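Local atomic coordinates of 2-aminomuconic 6-semialdehyde dehydrogenase (PDB entry 7BZV), a protein that oxidises 2-aminomuconic 6-semialdehyde with NAD+ in the catabolism of 2-aminophenol, working as a tetramer of the aldehyde dehydrogenase family. Residues V66-Q80 with G106-A118. Sequence-based numbering, arbitrary orientation.
Sequences VDWLRRIANEMERRQ and GIANFRNFADILA
R111 reaches across to E77 with both terminal nitrogens, NH1 bonding OE2 at 3.0 Å and NH2 bonding OE1 at 2.9 Å. The grip is end-on but not coplanar: the two planes stand 53° apart, the nitrogens approaching from above the carboxylate. NH2 also donates to N74 OD1, in its carbonyl plane. A lysine in place of R111 has a single nitrogen, which would probably leave one E77 oxygen without its mate and the water at R111 NE without that donor. R70 NH2 forms a salt bridge with D115 OD1 at 2.9 Å, nearly in line with the C-O bond and close to the guanidinium plane.

Beneath, F110 is a knob among L69, I72, A73 and M76. I72 CG2 makes a CH-pi contact over the ring, 3.7 Å from its centroid and 5° off the normal; L69 CD2 meets the edge, and M76 SD makes an oblique Met-aromatic contact 3.7 Å from F110 CD2. I107 is a second knob among A73, M76, E77 and Q80. With N-to-C directions 162° apart and segment axes 8.3 Å apart at closest approach, helices 62-78 and 95-119 form an antiparallel knobs-into-holes pair in the helical region that precedes strand 134-150 of the aldehyde dehydrogenase fold. V66 CG2 packs against L117 CD2 and A118 CB.

Two waters bridge the segments and probably help fix the arginines: one accepts from R70 NE and donates to R111 O and D115 OD1, the other accepts from R111 NE and donates to R70 O and N74 OD1. The R111 chain runs extended past A73 CB, which its CG touches, carrying the guanidinium to E77 and N74. F110 also touches A165 of helix 156-169, and D115 OD1 pairs with R70 of the second subunit at a subunit interface.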
ATOM      1  N   VAL B  66      19.787   0.501  -7.818  1.00 25.42           N
ATOM      2  CA  VAL B  66      19.363   1.891  -7.758  1.00 27.32           C
ATOM      3  C   VAL B  66      20.496   2.778  -8.249  1.00 25.03           C
ATOM      4  O   VAL B  66      20.321   3.610  -9.153  1.00 26.30           O
ATOM      5  CB  VAL B  66      18.925   2.268  -6.328  1.00 23.56           C
ATOM      6  CG1 VAL B  66      18.765   3.797  -6.239  1.00 28.34           C
ATOM      7  CG2 VAL B  66      17.597   1.575  -5.933  1.00 23.36           C
ATOM      8  N   ASP B  67      21.691   2.583  -7.687  1.00 25.22           N
ATOM      9  CA  ASP B  67      22.847   3.387  -8.072  1.00 30.08           C
ATOM     10  C   ASP B  67      23.215   3.179  -9.543  1.00 33.07           C
ATOM     11  O   ASP B  67      23.541   4.136 -10.248  1.00 26.31           O
ATOM     12  CB  ASP B  67      24.045   3.047  -7.177  1.00 41.24           C
ATOM     13  CG  ASP B  67      23.886   3.549  -5.744  1.00 68.61           C
ATOM     14  OD1 ASP B  67      22.932   4.302  -5.479  1.00 72.99           O
ATOM     15  OD2 ASP B  67      24.703   3.176  -4.869  1.00 80.25           O
ATOM     16  N   TRP B  68      23.212   1.931 -10.020  1.00 30.90           N
ATOM     17  CA  TRP B  68      23.513   1.691 -11.432  1.00 29.72           C
ATOM     18  C   TRP B  68      22.553   2.464 -12.321  1.00 25.96           C
ATOM     19  O   TRP B  68      22.963   3.107 -13.290  1.00 30.38           O
ATOM     20  CB  TRP B  68      23.416   0.194 -11.755  1.00 34.23           C
ATOM     21  CG  TRP B  68      24.600  -0.660 -11.413  1.00 39.76           C
ATOM     22  CD1 TRP B  68      24.621  -1.724 -10.550  1.00 32.15           C
ATOM     23  CD2 TRP B  68      25.911  -0.557 -11.954  1.00 34.07           C
ATOM     24  NE1 TRP B  68      25.881  -2.268 -10.497  1.00 37.61           N
ATOM     25  CE2 TRP B  68      26.689  -1.583 -11.364  1.00 41.38           C
ATOM     26  CE3 TRP B  68      26.507   0.302 -12.879  1.00 38.35           C
ATOM     27  CZ2 TRP B  68      28.027  -1.774 -11.673  1.00 38.89           C
ATOM     28  CZ3 TRP B  68      27.832   0.111 -13.183  1.00 47.90           C
ATOM     29  CH2 TRP B  68      28.582  -0.907 -12.571  1.00 58.46           C
ATOM     30  N   LEU B  69      21.248   2.409 -11.995  1.00 27.14           N
ATOM     31  CA  LEU B  69      20.249   3.079 -12.824  1.00 25.06           C
ATOM     32  C   LEU B  69      20.522   4.576 -12.869  1.00 31.68           C
ATOM     33  O   LEU B  69      20.346   5.220 -13.907  1.00 26.67           O
ATOM     34  CB  LEU B  69      18.828   2.829 -12.287  1.00 21.22           C
ATOM     35  CG  LEU B  69      18.335   1.386 -12.385  1.00 32.09           C
ATOM     36  CD1 LEU B  69      17.032   1.263 -11.573  1.00 29.09           C
ATOM     37  CD2 LEU B  69      18.107   0.994 -13.788  1.00 37.21           C
ATOM     38  N   ARG B  70      20.937   5.145 -11.737  1.00 27.81           N
ATOM     39  CA  ARG B  70      21.257   6.567 -11.695  1.00 30.37           C
ATOM     40  C   ARG B  70      22.563   6.871 -12.433  1.00 29.38           C
ATOM     41  O   ARG B  70      22.682   7.911 -13.083  1.00 34.98           O
ATOM     42  CB  ARG B  70      21.305   7.025 -10.235  1.00 30.46           C
ATOM     43  CG  ARG B  70      19.927   7.134  -9.624  1.00 24.35           C
ATOM     44  CD  ARG B  70      19.944   7.323  -8.076  1.00 26.12           C
ATOM     45  NE  ARG B  70      18.591   7.421  -7.533  1.00 27.92           N
ATOM     46  CZ  ARG B  70      18.288   7.320  -6.237  1.00 26.94           C
ATOM     47  NH1 ARG B  70      19.241   7.129  -5.321  1.00 31.61           N
ATOM     48  NH2 ARG B  70      17.035   7.415  -5.859  1.00 24.42           N
ATOM     49  N   ARG B  71      23.558   5.979 -12.348  1.00 32.94           N
ATOM     50  CA  ARG B  71      24.796   6.201 -13.099  1.00 32.46           C
ATOM     51  C   ARG B  71      24.529   6.150 -14.593  1.00 36.90           C
ATOM     52  O   ARG B  71      25.095   6.940 -15.359  1.00 33.21           O
ATOM     53  CB  ARG B  71      25.847   5.169 -12.701  1.00 44.39           C
ATOM     54  CG  ARG B  71      26.078   5.128 -11.204  1.00 67.56           C
ATOM     55  CD  ARG B  71      27.541   5.135 -10.871  1.00 76.18           C
ATOM     56  NE  ARG B  71      28.142   3.814 -11.009  1.00 76.82           N
ATOM     57  CZ  ARG B  71      29.053   3.493 -11.920  1.00 90.69           C
ATOM     58  NH1 ARG B  71      29.476   4.406 -12.790  1.00 77.04           N
ATOM     59  NH2 ARG B  71      29.548   2.261 -11.952  1.00104.50           N
ATOM     60  N   ILE B  72      23.649   5.241 -15.023  1.00 31.17           N
ATOM     61  CA  ILE B  72      23.232   5.208 -16.421  1.00 29.66           C
ATOM     62  C   ILE B  72      22.582   6.525 -16.822  1.00 36.97           C
ATOM     63  O   ILE B  72      22.912   7.114 -17.860  1.00 36.36           O
ATOM     64  CB  ILE B  72      22.282   4.025 -16.681  1.00 32.35           C
ATOM     65  CG1 ILE B  72      23.059   2.713 -16.653  1.00 35.52           C
ATOM     66  CG2 ILE B  72      21.536   4.247 -18.007  1.00 33.04           C
ATOM     67  CD1 ILE B  72      22.182   1.440 -16.473  1.00 29.66           C
ATOM     68  N   ALA B  73      21.619   6.987 -16.025  1.00 35.60           N
ATOM     69  CA  ALA B  73      20.941   8.230 -16.353  1.00 28.59           C
ATOM     70  C   ALA B  73      21.918   9.407 -16.386  1.00 42.18           C
ATOM     71  O   ALA B  73      21.817  10.273 -17.258  1.00 32.97           O
ATOM     72  CB  ALA B  73      19.821   8.506 -15.352  1.00 32.19           C
ATOM     73  N   ASN B  74      22.846   9.476 -15.427  1.00 34.51           N
ATOM     74  CA  ASN B  74      23.801  10.581 -15.415  1.00 45.45           C
ATOM     75  C   ASN B  74      24.665  10.568 -16.674  1.00 42.78           C
ATOM     76  O   ASN B  74      24.950  11.622 -17.247  1.00 42.33           O
ATOM     77  CB  ASN B  74      24.693  10.508 -14.175  1.00 45.12           C
ATOM     78  CG  ASN B  74      23.969  10.915 -12.878  1.00 37.86           C
ATOM     79  OD1 ASN B  74      22.908  11.541 -12.890  1.00 40.24           O
ATOM     80  ND2 ASN B  74      24.538  10.512 -11.755  1.00 38.91           N
ATOM     81  N   GLU B  75      25.095   9.379 -17.122  1.00 41.12           N
ATOM     82  CA  GLU B  75      25.913   9.312 -18.327  1.00 44.71           C
ATOM     83  C   GLU B  75      25.095   9.665 -19.564  1.00 46.27           C
ATOM     84  O   GLU B  75      25.588  10.366 -20.452  1.00 43.85           O
ATOM     85  CB  GLU B  75      26.548   7.931 -18.450  1.00 51.88           C
ATOM     86  CG  GLU B  75      27.307   7.692 -19.743  1.00 59.81           C
ATOM     87  CD  GLU B  75      28.540   8.576 -19.916  1.00 50.71           C
ATOM     88  OE1 GLU B  75      28.775   9.492 -19.098  1.00 44.26           O
ATOM     89  OE2 GLU B  75      29.275   8.356 -20.895  1.00 44.48           O
ATOM     90  N   MET B  76      23.835   9.218 -19.637  1.00 34.69           N
ATOM     91  CA  MET B  76      22.961   9.673 -20.718  1.00 37.12           C
ATOM     92  C   MET B  76      22.847  11.190 -20.735  1.00 44.44           C
ATOM     93  O   MET B  76      22.852  11.811 -21.804  1.00 37.96           O
ATOM     94  CB  MET B  76      21.565   9.062 -20.580  1.00 36.24           C
ATOM     95  CG  MET B  76      21.539   7.551 -20.818  1.00 34.52           C
ATOM     96  SD  MET B  76      19.883   6.881 -20.530  1.00 31.46           S
ATOM     97  CE  MET B  76      18.945   7.593 -21.892  1.00 31.51           C
ATOM     98  N   GLU B  77      22.675  11.801 -19.566  1.00 39.43           N
ATOM     99  CA  GLU B  77      22.556  13.253 -19.530  1.00 36.85           C
ATOM    100  C   GLU B  77      23.843  13.917 -20.016  1.00 37.64           C
ATOM    101  O   GLU B  77      23.801  14.880 -20.783  1.00 46.04           O
ATOM    102  CB  GLU B  77      22.222  13.699 -18.122  1.00 48.05           C
ATOM    103  CG  GLU B  77      21.688  15.108 -17.997  1.00 52.14           C
ATOM    104  CD  GLU B  77      20.893  15.239 -16.717  1.00 61.73           C
ATOM    105  OE1 GLU B  77      21.540  15.131 -15.654  1.00 45.70           O
ATOM    106  OE2 GLU B  77      19.647  15.391 -16.771  1.00 61.09           O
ATOM    107  N   ARG B  78      24.995  13.407 -19.583  1.00 41.46           N
ATOM    108  CA  ARG B  78      26.265  13.955 -20.043  1.00 42.45           C
ATOM    109  C   ARG B  78      26.389  13.869 -21.554  1.00 46.84           C
ATOM    110  O   ARG B  78      27.012  14.734 -22.171  1.00 46.63           O
ATOM    111  CB  ARG B  78      27.427  13.213 -19.392  1.00 42.02           C
ATOM    112  CG  ARG B  78      28.790  13.856 -19.645  1.00 46.26           C
ATOM    113  CD  ARG B  78      29.927  12.960 -19.198  1.00 48.02           C
ATOM    114  NE  ARG B  78      30.165  11.787 -20.055  1.00 45.79           N
ATOM    115  CZ  ARG B  78      30.770  11.826 -21.242  1.00 55.66           C
ATOM    116  NH1 ARG B  78      31.189  12.982 -21.745  1.00 64.55           N
ATOM    117  NH2 ARG B  78      30.945  10.703 -21.930  1.00 49.67           N
ATOM    118  N   ARG B  79      25.815  12.830 -22.167  1.00 41.57           N
ATOM    119  CA  ARG B  79      25.906  12.630 -23.604  1.00 37.53           C
ATOM    120  C   ARG B  79      24.614  12.974 -24.319  1.00 35.00           C
ATOM    121  O   ARG B  79      24.325  12.433 -25.391  1.00 40.25           O
ATOM    122  CB  ARG B  79      26.323  11.197 -23.903  1.00 45.57           C
ATOM    123  CG  ARG B  79      27.664  10.822 -23.316  1.00 43.77           C
ATOM    124  CD  ARG B  79      28.154   9.557 -23.935  1.00 43.91           C
ATOM    125  NE  ARG B  79      28.182   9.663 -25.387  1.00 48.88           N
ATOM    126  CZ  ARG B  79      28.276   8.629 -26.206  1.00 43.97           C
ATOM    127  NH1 ARG B  79      28.348   7.402 -25.720  1.00 49.14           N
ATOM    128  NH2 ARG B  79      28.296   8.827 -27.512  1.00 44.21           N
ATOM    129  N   GLN B  80      23.845  13.905 -23.769  1.00 36.52           N
ATOM    130  CA  GLN B  80      22.492  14.090 -24.269  1.00 40.96           C
ATOM    131  C   GLN B  80      22.449  14.709 -25.660  1.00 45.06           C
ATOM    132  O   GLN B  80      21.481  14.478 -26.394  1.00 36.62           O
ATOM    133  CB  GLN B  80      21.669  14.934 -23.298  1.00 31.15           C
ATOM    134  CG  GLN B  80      21.826  16.440 -23.358  1.00 51.55           C
ATOM    135  CD  GLN B  80      21.002  17.114 -22.253  1.00 78.81           C
ATOM    136  OE1 GLN B  80      20.033  16.537 -21.748  1.00 79.97           O
ATOM    137  NE2 GLN B  80      21.380  18.328 -21.880  1.00 89.07           N
ATOM    138  N   GLY B 106      13.351   9.855 -21.887  1.00 28.70           N
ATOM    139  CA  GLY B 106      14.182   8.660 -21.953  1.00 31.66           C
ATOM    140  C   GLY B 106      15.142   8.554 -20.784  1.00 37.80           C
ATOM    141  O   GLY B 106      15.389   7.462 -20.257  1.00 31.01           O
ATOM    142  N   ILE B 107      15.706   9.686 -20.371  1.00 32.06           N
ATOM    143  CA  ILE B 107      16.605   9.704 -19.223  1.00 32.05           C
ATOM    144  C   ILE B 107      15.820   9.515 -17.933  1.00 28.53           C
ATOM    145  O   ILE B 107      16.251   8.798 -17.025  1.00 32.67           O
ATOM    146  CB  ILE B 107      17.379  11.034 -19.193  1.00 40.07           C
ATOM    147  CG1 ILE B 107      18.426  11.092 -20.303  1.00 41.35           C
ATOM    148  CG2 ILE B 107      18.018  11.279 -17.830  1.00 34.67           C
ATOM    149  CD1 ILE B 107      18.874  12.570 -20.616  1.00 35.23           C
ATOM    150  N   ALA B 108      14.654  10.160 -17.843  1.00 27.68           N
ATOM    151  CA  ALA B 108      13.858  10.131 -16.625  1.00 28.37           C
ATOM    152  C   ALA B 108      13.366   8.734 -16.313  1.00 29.39           C
ATOM    153  O   ALA B 108      13.124   8.406 -15.134  1.00 25.82           O
ATOM    154  CB  ALA B 108      12.659  11.063 -16.734  1.00 31.84           C
ATOM    155  N   ASN B 109      13.159   7.902 -17.336  1.00 24.22           N
ATOM    156  CA  ASN B 109      12.764   6.524 -17.048  1.00 21.19           C
ATOM    157  C   ASN B 109      13.731   5.863 -16.083  1.00 23.29           C
ATOM    158  O   ASN B 109      13.316   5.138 -15.164  1.00 23.03           O
ATOM    159  CB  ASN B 109      12.657   5.700 -18.333  1.00 29.16           C
ATOM    160  CG  ASN B 109      11.385   6.026 -19.108  1.00 32.39           C
ATOM    161  OD1 ASN B 109      10.399   6.417 -18.518  1.00 30.94           O
ATOM    162  ND2 ASN B 109      11.420   5.891 -20.424  1.00 26.46           N
ATOM    163  N   PHE B 110      15.028   6.056 -16.291  1.00 21.04           N
ATOM    164  CA  PHE B 110      15.975   5.404 -15.402  1.00 21.95           C
ATOM    165  C   PHE B 110      15.928   5.999 -13.999  1.00 25.83           C
ATOM    166  O   PHE B 110      16.021   5.264 -13.010  1.00 26.64           O
ATOM    167  CB  PHE B 110      17.350   5.510 -15.993  1.00 25.36           C
ATOM    168  CG  PHE B 110      17.630   4.505 -17.055  1.00 25.95           C
ATOM    169  CD1 PHE B 110      17.877   3.184 -16.726  1.00 25.46           C
ATOM    170  CD2 PHE B 110      17.675   4.882 -18.388  1.00 29.84           C
ATOM    171  CE1 PHE B 110      18.168   2.252 -17.702  1.00 26.13           C
ATOM    172  CE2 PHE B 110      17.985   3.952 -19.378  1.00 29.07           C
ATOM    173  CZ  PHE B 110      18.232   2.637 -19.035  1.00 25.43           C
ATOM    174  N   ARG B 111      15.777   7.322 -13.889  1.00 24.97           N
ATOM    175  CA  ARG B 111      15.706   7.929 -12.555  1.00 23.79           C
ATOM    176  C   ARG B 111      14.425   7.551 -11.831  1.00 27.72           C
ATOM    177  O   ARG B 111      14.438   7.303 -10.616  1.00 28.44           O
ATOM    178  CB  ARG B 111      15.813   9.457 -12.656  1.00 27.78           C
ATOM    179  CG  ARG B 111      17.181   9.877 -13.079  1.00 28.86           C
ATOM    180  CD  ARG B 111      17.426  11.390 -13.156  1.00 29.77           C
ATOM    181  NE  ARG B 111      18.833  11.600 -13.453  1.00 37.51           N
ATOM    182  CZ  ARG B 111      19.315  12.577 -14.231  1.00 36.95           C
ATOM    183  NH1 ARG B 111      18.508  13.461 -14.791  1.00 35.92           N
ATOM    184  NH2 ARG B 111      20.615  12.664 -14.420  1.00 40.71           N
ATOM    185  N   ASN B 112      13.296   7.550 -12.534  1.00 22.89           N
ATOM    186  CA  ASN B 112      12.036   7.210 -11.890  1.00 23.77           C
ATOM    187  C   ASN B 112      12.054   5.779 -11.343  1.00 23.32           C
ATOM    188  O   ASN B 112      11.534   5.515 -10.255  1.00 21.44           O
ATOM    189  CB  ASN B 112      10.878   7.372 -12.874  1.00 33.53           C
ATOM    190  CG  ASN B 112      10.599   8.861 -13.271  1.00 65.47           C
ATOM    191  OD1 ASN B 112       9.717   9.133 -14.088  1.00 68.97           O
ATOM    192  ND2 ASN B 112      11.350   9.797 -12.701  1.00 61.09           N
ATOM    193  N   PHE B 113      12.487   4.813 -12.149  1.00 23.54           N
ATOM    194  CA  PHE B 113      12.514   3.439 -11.644  1.00 26.74           C
ATOM    195  C   PHE B 113      13.595   3.241 -10.599  1.00 21.71           C
ATOM    196  O   PHE B 113      13.465   2.342  -9.761  1.00 22.73           O
ATOM    197  CB  PHE B 113      12.633   2.427 -12.809  1.00 25.58           C
ATOM    198  CG  PHE B 113      11.326   2.220 -13.497  1.00 19.60           C
ATOM    199  CD1 PHE B 113      10.299   1.593 -12.824  1.00 22.07           C
ATOM    200  CD2 PHE B 113      11.076   2.773 -14.741  1.00 24.81           C
ATOM    201  CE1 PHE B 113       9.048   1.464 -13.385  1.00 27.17           C
ATOM    202  CE2 PHE B 113       9.809   2.651 -15.325  1.00 24.67           C
ATOM    203  CZ  PHE B 113       8.801   1.998 -14.641  1.00 22.37           C
ATOM    204  N   ALA B 114      14.660   4.041 -10.612  1.00 22.61           N
ATOM    205  CA  ALA B 114      15.572   3.980  -9.477  1.00 25.03           C
ATOM    206  C   ALA B 114      14.851   4.334  -8.166  1.00 21.96           C
ATOM    207  O   ALA B 114      15.026   3.652  -7.146  1.00 21.68           O
ATOM    208  CB  ALA B 114      16.756   4.908  -9.728  1.00 28.09           C
ATOM    209  N   ASP B 115      14.044   5.406  -8.180  1.00 22.05           N
ATOM    210  CA  ASP B 115      13.275   5.813  -7.006  1.00 24.87           C
ATOM    211  C   ASP B 115      12.283   4.731  -6.594  1.00 21.35           C
ATOM    212  O   ASP B 115      12.172   4.395  -5.408  1.00 22.17           O
ATOM    213  CB  ASP B 115      12.508   7.127  -7.283  1.00 23.05           C
ATOM    214  CG  ASP B 115      13.404   8.332  -7.464  1.00 27.56           C
ATOM    215  OD1 ASP B 115      14.600   8.316  -7.099  1.00 26.74           O
ATOM    216  OD2 ASP B 115      12.918   9.321  -8.033  1.00 25.69           O
ATOM    217  N   ILE B 116      11.541   4.178  -7.559  1.00 21.74           N
ATOM    218  CA  ILE B 116      10.558   3.133  -7.249  1.00 20.41           C
ATOM    219  C   ILE B 116      11.223   1.918  -6.630  1.00 21.94           C
ATOM    220  O   ILE B 116      10.741   1.343  -5.651  1.00 22.18           O
ATOM    221  CB  ILE B 116       9.791   2.730  -8.515  1.00 24.40           C
ATOM    222  CG1 ILE B 116       8.857   3.897  -8.822  1.00 39.50           C
ATOM    223  CG2 ILE B 116       8.991   1.433  -8.308  1.00 29.10           C
ATOM    224  CD1 ILE B 116       8.515   4.073 -10.233  1.00 37.38           C
ATOM    225  N   LEU B 117      12.363   1.517  -7.180  1.00 21.87           N
ATOM    226  CA  LEU B 117      13.090   0.379  -6.614  1.00 22.41           C
ATOM    227  C   LEU B 117      13.579   0.698  -5.219  1.00 24.20           C
ATOM    228  O   LEU B 117      13.489  -0.138  -4.315  1.00 22.42           O
ATOM    229  CB  LEU B 117      14.271   0.014  -7.515  1.00 23.50           C
ATOM    230  CG  LEU B 117      15.157  -1.164  -7.080  1.00 23.79           C
ATOM    231  CD1 LEU B 117      14.358  -2.450  -6.932  1.00 24.64           C
ATOM    232  CD2 LEU B 117      16.342  -1.320  -8.095  1.00 25.09           C
ATOM    233  N   ALA B 118      14.067   1.920  -5.014  1.00 22.80           N
ATOM    234  CA  ALA B 118      14.631   2.256  -3.712  1.00 24.82           C
ATOM    235  C   ALA B 118      13.604   2.118  -2.598  1.00 24.10           C
ATOM    236  O   ALA B 118      13.954   1.706  -1.487  1.00 22.28           O
ATOM    237  CB  ALA B 118      15.202   3.681  -3.726  1.00 25.19           C
TER
HETATM  238  O   HOH W   1      16.466   8.587  -9.063  1.00 28.66           O
HETATM  239  O   HOH W   2      20.713   9.944 -12.030  1.00 38.34           O